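Local coordinates for fatty-acid-binding protein 1 (Arabidopsis thaliana, PDB 4DOO), which is a plastid protein of the chalcone-isomerase fold that binds fatty acids, preferably saturated ones, and may take part in alpha-linolenic acid metabolism, at residues G28-S33 with E185-N190; E7-F12 with N39-A44. One frame throughout, in Å; residues are numbered along the deposited sequence.

Contact 1 of 2, residues G28-S33 with E185-N190. With K (potassium ion), chain E; DAO (lauric acid), chain C.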
# COMPACT_ATOMS: atom_id res chain seq x y z
N GLY A 28 -1.45 -6.92 6.50
CA GLY A 28 -0.61 -6.57 7.64
C GLY A 28 -1.20 -5.52 8.56
O GLY A 28 -2.36 -5.11 8.39
N LEU A 29 -0.41 -5.10 9.53
CA LEU A 29 -0.82 -4.09 10.50
C LEU A 29 0.19 -2.96 10.55
O LEU A 29 1.40 -3.19 10.51
CB LEU A 29 -0.94 -4.70 11.90
CG LEU A 29 -1.97 -5.80 12.17
CD1 LEU A 29 -1.90 -6.20 13.64
CD2 LEU A 29 -3.37 -5.30 11.82
N ARG A 30 -0.31 -1.73 10.61
CA ARG A 30 0.52 -0.54 10.70
C ARG A 30 0.42 -0.16 12.17
O ARG A 30 -0.66 0.18 12.66
CB ARG A 30 -0.04 0.58 9.82
CG ARG A 30 0.88 1.78 9.60
CD ARG A 30 0.86 2.79 10.74
NE ARG A 30 1.41 4.08 10.29
CZ ARG A 30 2.28 4.80 10.98
NH1 ARG A 30 2.71 4.38 12.16
NH2 ARG A 30 2.72 5.95 10.48
N LYS A 31 1.54 -0.25 12.88
CA LYS A 31 1.56 0.07 14.30
C LYS A 31 2.27 1.38 14.59
O LYS A 31 2.92 1.97 13.73
CB LYS A 31 2.27 -1.05 15.07
CG LYS A 31 1.61 -2.41 14.93
CD LYS A 31 2.48 -3.51 15.51
CE LYS A 31 1.86 -4.88 15.28
NZ LYS A 31 2.70 -5.98 15.84
N LYS A 32 2.12 1.84 15.83
CA LYS A 32 2.77 3.04 16.31
C LYS A 32 3.49 2.63 17.59
O LYS A 32 2.87 2.18 18.55
CB LYS A 32 1.73 4.12 16.63
CG LYS A 32 2.28 5.32 17.38
CD LYS A 32 3.36 6.05 16.60
CE LYS A 32 3.83 7.29 17.35
NZ LYS A 32 4.89 8.02 16.61
N SER A 33 4.81 2.76 17.59
CA SER A 33 5.60 2.39 18.76
C SER A 33 5.58 3.52 19.76
O SER A 33 5.98 4.65 19.46
CB SER A 33 7.04 2.07 18.36
OG SER A 33 7.77 1.59 19.48
N GLU A 185 11.93 -1.13 3.98
CA GLU A 185 11.62 -0.90 5.38
C GLU A 185 10.11 -0.66 5.51
O GLU A 185 9.66 0.46 5.73
CB GLU A 185 12.41 0.31 5.88
CG GLU A 185 13.92 0.11 5.78
CD GLU A 185 14.70 1.41 5.86
OE1 GLU A 185 14.52 2.27 4.97
OE2 GLU A 185 15.51 1.56 6.80
N PRO A 186 9.31 -1.74 5.39
CA PRO A 186 7.85 -1.73 5.47
C PRO A 186 7.25 -1.67 6.87
O PRO A 186 7.92 -1.94 7.86
CB PRO A 186 7.48 -3.03 4.76
CG PRO A 186 8.54 -3.95 5.26
CD PRO A 186 9.80 -3.11 5.12
N PHE A 187 5.98 -1.30 6.93
CA PHE A 187 5.27 -1.22 8.21
C PHE A 187 5.15 -2.61 8.82
O PHE A 187 5.17 -2.78 10.04
CB PHE A 187 3.87 -0.66 8.00
CG PHE A 187 3.82 0.81 7.73
CD1 PHE A 187 3.00 1.32 6.74
CD2 PHE A 187 4.58 1.69 8.50
CE1 PHE A 187 2.92 2.70 6.50
CE2 PHE A 187 4.52 3.07 8.27
CZ PHE A 187 3.69 3.57 7.27
N ASP A 188 5.03 -3.62 7.95
CA ASP A 188 4.85 -4.99 8.40
C ASP A 188 5.65 -5.93 7.49
O ASP A 188 5.23 -6.23 6.37
CB ASP A 188 3.36 -5.32 8.35
CG ASP A 188 3.02 -6.65 8.98
OD1 ASP A 188 1.95 -6.73 9.63
OD2 ASP A 188 3.79 -7.62 8.81
N LYS A 189 6.79 -6.39 7.98
CA LYS A 189 7.63 -7.27 7.18
C LYS A 189 6.93 -8.56 6.76
O LYS A 189 7.09 -9.01 5.63
CB LYS A 189 8.93 -7.58 7.92
CG LYS A 189 9.77 -6.35 8.17
CD LYS A 189 11.25 -6.61 7.95
CE LYS A 189 12.06 -5.33 8.11
NZ LYS A 189 13.49 -5.51 7.76
N ASN A 190 6.15 -9.15 7.67
CA ASN A 190 5.44 -10.38 7.34
C ASN A 190 4.51 -10.16 6.15
O ASN A 190 4.40 -11.01 5.27
CB ASN A 190 4.63 -10.86 8.56
CG ASN A 190 3.87 -12.15 8.28
OD1 ASN A 190 4.47 -13.20 8.02
ND2 ASN A 190 2.55 -12.07 8.32
K K E . 7.25 0.53 22.00
O1 DAO C . 1.76 6.82 7.98
O2 DAO C . 0.55 4.98 7.87
C1 DAO C . 1.07 5.99 7.34
C2 DAO C . 0.84 6.23 5.86
C3 DAO C . -0.62 6.58 5.62
C4 DAO C . -0.85 7.01 4.16
C5 DAO C . -2.34 7.07 3.84
C6 DAO C . -2.97 8.38 4.32
C7 DAO C . -4.46 8.21 4.59
C8 DAO C . -4.95 9.34 5.49
C9 DAO C . -6.39 9.11 5.90
C10 DAO C . -6.89 10.29 6.73
C11 DAO C . -8.40 10.47 6.57
C12 DAO C . -8.93 11.49 7.55
O HOH W 1 3.16 -4.68 11.92
O HOH W 2 3.96 -0.88 11.61
O HOH W 3 7.86 -2.54 22.14
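The side chain of Arg30 lies across the Phe187 ring beside the carboxylate of a bound laurate. Arg30 CG sits over the centre of the Phe187 ring, 3.6 Å from the ring centroid, in a CH-pi contact. Further out, the guanidinium lies flat on the ring with Phe187 CE2 over its face, toward the rim of the guanidinium, planes 27° apart. Arg30 CG is anti to the backbone N (chi1 -168°), and the chain then bends at CD. The carboxylate closes on the guanidinium edge as a fork: Arg30 NE binds laurate O2 at 2.7 Å and Arg30 NH2 binds laurate O1 at 2.8 Å, both nearly straight. Arg30 NH1 donates to Lys31 O at 2.9 Å, from above the carbonyl plane, which helps to fix the rotation of the group. The pairing of charges probably keeps the laurate ionised.

Asp188 fixes the backbone behind this pair. Asp188 OD1 accepts from Leu29 N at 2.9 Å on the anti side. Asp188 is the N-cap of helix 189-202, its OD2 accepting from Ala191 N. Water 2 bridges Phe187 O to Lys31 N. Tyr43 and Ser110 complete the polar grip on the laurate, and Tyr181 meets the Phe187 ring edge-to-face. The contact thus joins strand 22-33, paired with strand 39-50, to the turn between helices 171-182 and 189-202.

Contact 2 of 2, residues E7-F12 with N39-A44; sequences EPKTGF and NIDVYA. With K (potassium ion), chain E; DAO (lauric acid), chain C; DAO (lauric acid), chain D.
The turn of Glu7-Phe12 comes nearest the strand Asn39-Ala44 at its far end, where Phe12 CA and Ala44 CA are 7.3 Å apart, and no backbone hydrogen bond joins the two. Lys9 and Asp41 make the polar link. They reach toward each other tip to tip, and Lys9 NZ meets the syn lone pair of Asp41 OD1 at 3.0 Å in a salt bridge. The lysine chain is extended, with CG anti to the backbone N (chi1 -173°).

Ala44 CB faces the turn and meets three side chains: Glu7 CG, Thr10 OG1 at 4.1 Å, and Phe12 CB at 4.5 Å. Glu7 holds the turn together from within. Glu7 OE2 takes two bonds, from Thr10 N at 2.6 Å on the syn side and from Thr10 OG1 at 2.7 Å on the anti lone pair. Thr10 OG1 also accepts from Phe12 N, an ST turn.

The other side of the strand serves the ligands. Tyr43 OH donates to O2 of one laurate at 2.6 Å, with that oxygen in the ring plane. Tyr43 CE1 and Val42 CG1 touch C10 of the second laurate. Val42 and Tyr43 both face Arg30, a classic beta bulge. At the strand's start, Asn39 OD1 binds potassium at 3.0 Å.

The loop between strands 5-6 and 13-18 therefore packs on the sheet at strand 39-50. Thr10 also touches Leu29 of strand 22-33, and Phe12 touches Gln92 of strand 87-93.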
# COMPACT_ATOMS: atom_id res chain seq x y z
N GLU A 7 -7.62 -10.65 9.17
CA GLU A 7 -6.37 -10.32 9.83
C GLU A 7 -6.67 -10.78 11.26
O GLU A 7 -7.50 -10.19 11.95
CB GLU A 7 -6.13 -8.81 9.78
CG GLU A 7 -4.75 -8.38 10.23
CD GLU A 7 -4.50 -8.66 11.69
OE1 GLU A 7 -3.65 -9.52 12.00
OE2 GLU A 7 -5.16 -8.01 12.54
N PRO A 8 -6.00 -11.85 11.71
CA PRO A 8 -6.18 -12.43 13.04
C PRO A 8 -6.18 -11.50 14.26
O PRO A 8 -7.14 -11.50 15.03
CB PRO A 8 -5.07 -13.48 13.12
CG PRO A 8 -4.02 -12.95 12.20
CD PRO A 8 -4.84 -12.46 11.04
N LYS A 9 -5.11 -10.73 14.44
CA LYS A 9 -5.02 -9.86 15.61
C LYS A 9 -6.17 -8.88 15.79
O LYS A 9 -6.63 -8.66 16.91
CB LYS A 9 -3.71 -9.07 15.61
CG LYS A 9 -3.50 -8.28 16.89
CD LYS A 9 -2.15 -7.60 16.96
CE LYS A 9 -1.95 -6.95 18.32
NZ LYS A 9 -0.68 -6.16 18.38
N THR A 10 -6.64 -8.29 14.69
CA THR A 10 -7.73 -7.32 14.74
C THR A 10 -9.10 -7.89 14.39
O THR A 10 -10.12 -7.37 14.83
CB THR A 10 -7.47 -6.13 13.79
OG1 THR A 10 -7.47 -6.61 12.44
CG2 THR A 10 -6.12 -5.50 14.09
N GLY A 11 -9.11 -8.96 13.61
CA GLY A 11 -10.37 -9.57 13.21
C GLY A 11 -10.96 -8.94 11.96
O GLY A 11 -11.99 -9.38 11.47
N PHE A 12 -10.30 -7.91 11.43
CA PHE A 12 -10.80 -7.24 10.23
C PHE A 12 -10.69 -8.13 9.00
O PHE A 12 -9.71 -8.85 8.82
CB PHE A 12 -10.06 -5.92 10.01
CG PHE A 12 -10.39 -4.86 11.04
CD1 PHE A 12 -10.22 -3.52 10.74
CD2 PHE A 12 -10.87 -5.22 12.29
CE1 PHE A 12 -10.54 -2.53 11.68
CE2 PHE A 12 -11.19 -4.24 13.24
CZ PHE A 12 -11.02 -2.90 12.93
N ASN A 39 2.64 -0.20 22.63
CA ASN A 39 2.47 -0.17 21.19
C ASN A 39 0.99 -0.09 20.88
O ASN A 39 0.15 -0.53 21.68
CB ASN A 39 3.06 -1.43 20.55
CG ASN A 39 4.58 -1.47 20.63
OD1 ASN A 39 5.27 -0.62 20.06
ND2 ASN A 39 5.10 -2.46 21.34
N ILE A 40 0.66 0.48 19.73
CA ILE A 40 -0.73 0.62 19.32
C ILE A 40 -0.91 0.14 17.89
O ILE A 40 -0.08 0.44 17.03
CB ILE A 40 -1.18 2.10 19.39
CG1 ILE A 40 -1.19 2.57 20.84
CG2 ILE A 40 -2.55 2.25 18.75
CD1 ILE A 40 -2.14 1.80 21.74
N ASP A 41 -1.98 -0.61 17.64
CA ASP A 41 -2.28 -1.07 16.28
C ASP A 41 -3.13 0.06 15.71
O ASP A 41 -4.24 0.30 16.19
CB ASP A 41 -3.11 -2.36 16.30
CG ASP A 41 -2.42 -3.50 17.02
OD1 ASP A 41 -1.21 -3.71 16.78
OD2 ASP A 41 -3.08 -4.19 17.83
N VAL A 42 -2.62 0.75 14.70
CA VAL A 42 -3.34 1.88 14.12
C VAL A 42 -4.37 1.45 13.09
O VAL A 42 -5.53 1.86 13.17
CB VAL A 42 -2.37 2.89 13.49
CG1 VAL A 42 -3.13 4.13 13.02
CG2 VAL A 42 -1.31 3.28 14.51
N TYR A 43 -3.95 0.64 12.13
CA TYR A 43 -4.87 0.14 11.11
C TYR A 43 -4.35 -1.13 10.47
O TYR A 43 -3.16 -1.43 10.53
CB TYR A 43 -5.13 1.20 10.02
CG TYR A 43 -3.92 1.65 9.20
CD1 TYR A 43 -3.26 2.85 9.49
CD2 TYR A 43 -3.48 0.91 8.10
CE1 TYR A 43 -2.19 3.30 8.71
CE2 TYR A 43 -2.42 1.34 7.32
CZ TYR A 43 -1.78 2.54 7.62
OH TYR A 43 -0.76 2.99 6.82
N ALA A 44 -5.26 -1.90 9.89
CA ALA A 44 -4.91 -3.13 9.19
C ALA A 44 -4.93 -2.75 7.72
O ALA A 44 -5.69 -1.87 7.32
CB ALA A 44 -5.94 -4.21 9.46
K K E . 7.25 0.53 22.00
O1 DAO C . 1.76 6.82 7.98
O2 DAO C . 0.55 4.98 7.87
C1 DAO C . 1.07 5.99 7.34
C2 DAO C . 0.84 6.23 5.86
C3 DAO C . -0.62 6.58 5.62
C4 DAO C . -0.85 7.01 4.16
C5 DAO C . -2.34 7.07 3.84
C6 DAO C . -2.97 8.38 4.32
C7 DAO C . -4.46 8.21 4.59
C8 DAO C . -4.95 9.34 5.49
C9 DAO C . -6.39 9.11 5.90
C10 DAO C . -6.89 10.29 6.73
C11 DAO C . -8.40 10.47 6.57
C12 DAO C . -8.93 11.49 7.55
O1 DAO D . -0.66 8.05 21.30
O2 DAO D . -2.71 8.25 20.52
C1 DAO D . -1.52 7.90 20.39
C2 DAO D . -1.08 7.26 19.09
C3 DAO D . -0.79 8.34 18.05
C4 DAO D . -1.39 7.97 16.70
C5 DAO D . -0.30 7.63 15.69
C6 DAO D . -0.55 8.32 14.36
C7 DAO D . -0.60 7.31 13.21
C8 DAO D . -1.54 7.79 12.12
C9 DAO D . -1.22 7.14 10.78
C10 DAO D . -2.47 6.52 10.17
C11 DAO D . -2.89 7.23 8.89
C12 DAO D . -4.24 6.75 8.42
O HOH W 3 7.86 -2.54 22.14

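In the fold
Contacts 1 and 2 have centres 10 Å apart and meet along the neighbouring strands 22-33 and 39-50. Arg30 N lies 2.9 Å from Tyr43 O, and Lys32 N lies 2.9 Å from Ile40 O, both probable hydrogen bonds. One laurate carboxylate draws on both contacts: Arg30 comes from contact 1 and Tyr43 from contact 2. The potassium ion is shared too, by Ser33 and Asn39 near the turn between the strands, where Leu34, Gly36 and Lys38 supply carbonyl oxygens. The Leu29 side chain touches the loop of contact 2, Leu29 CD2 lying 3.3 Å from Glu7 OE2. Arg30 and Tyr43 turn to the laurate, whereas Leu29 and Ala44 meet the 7-12 loop.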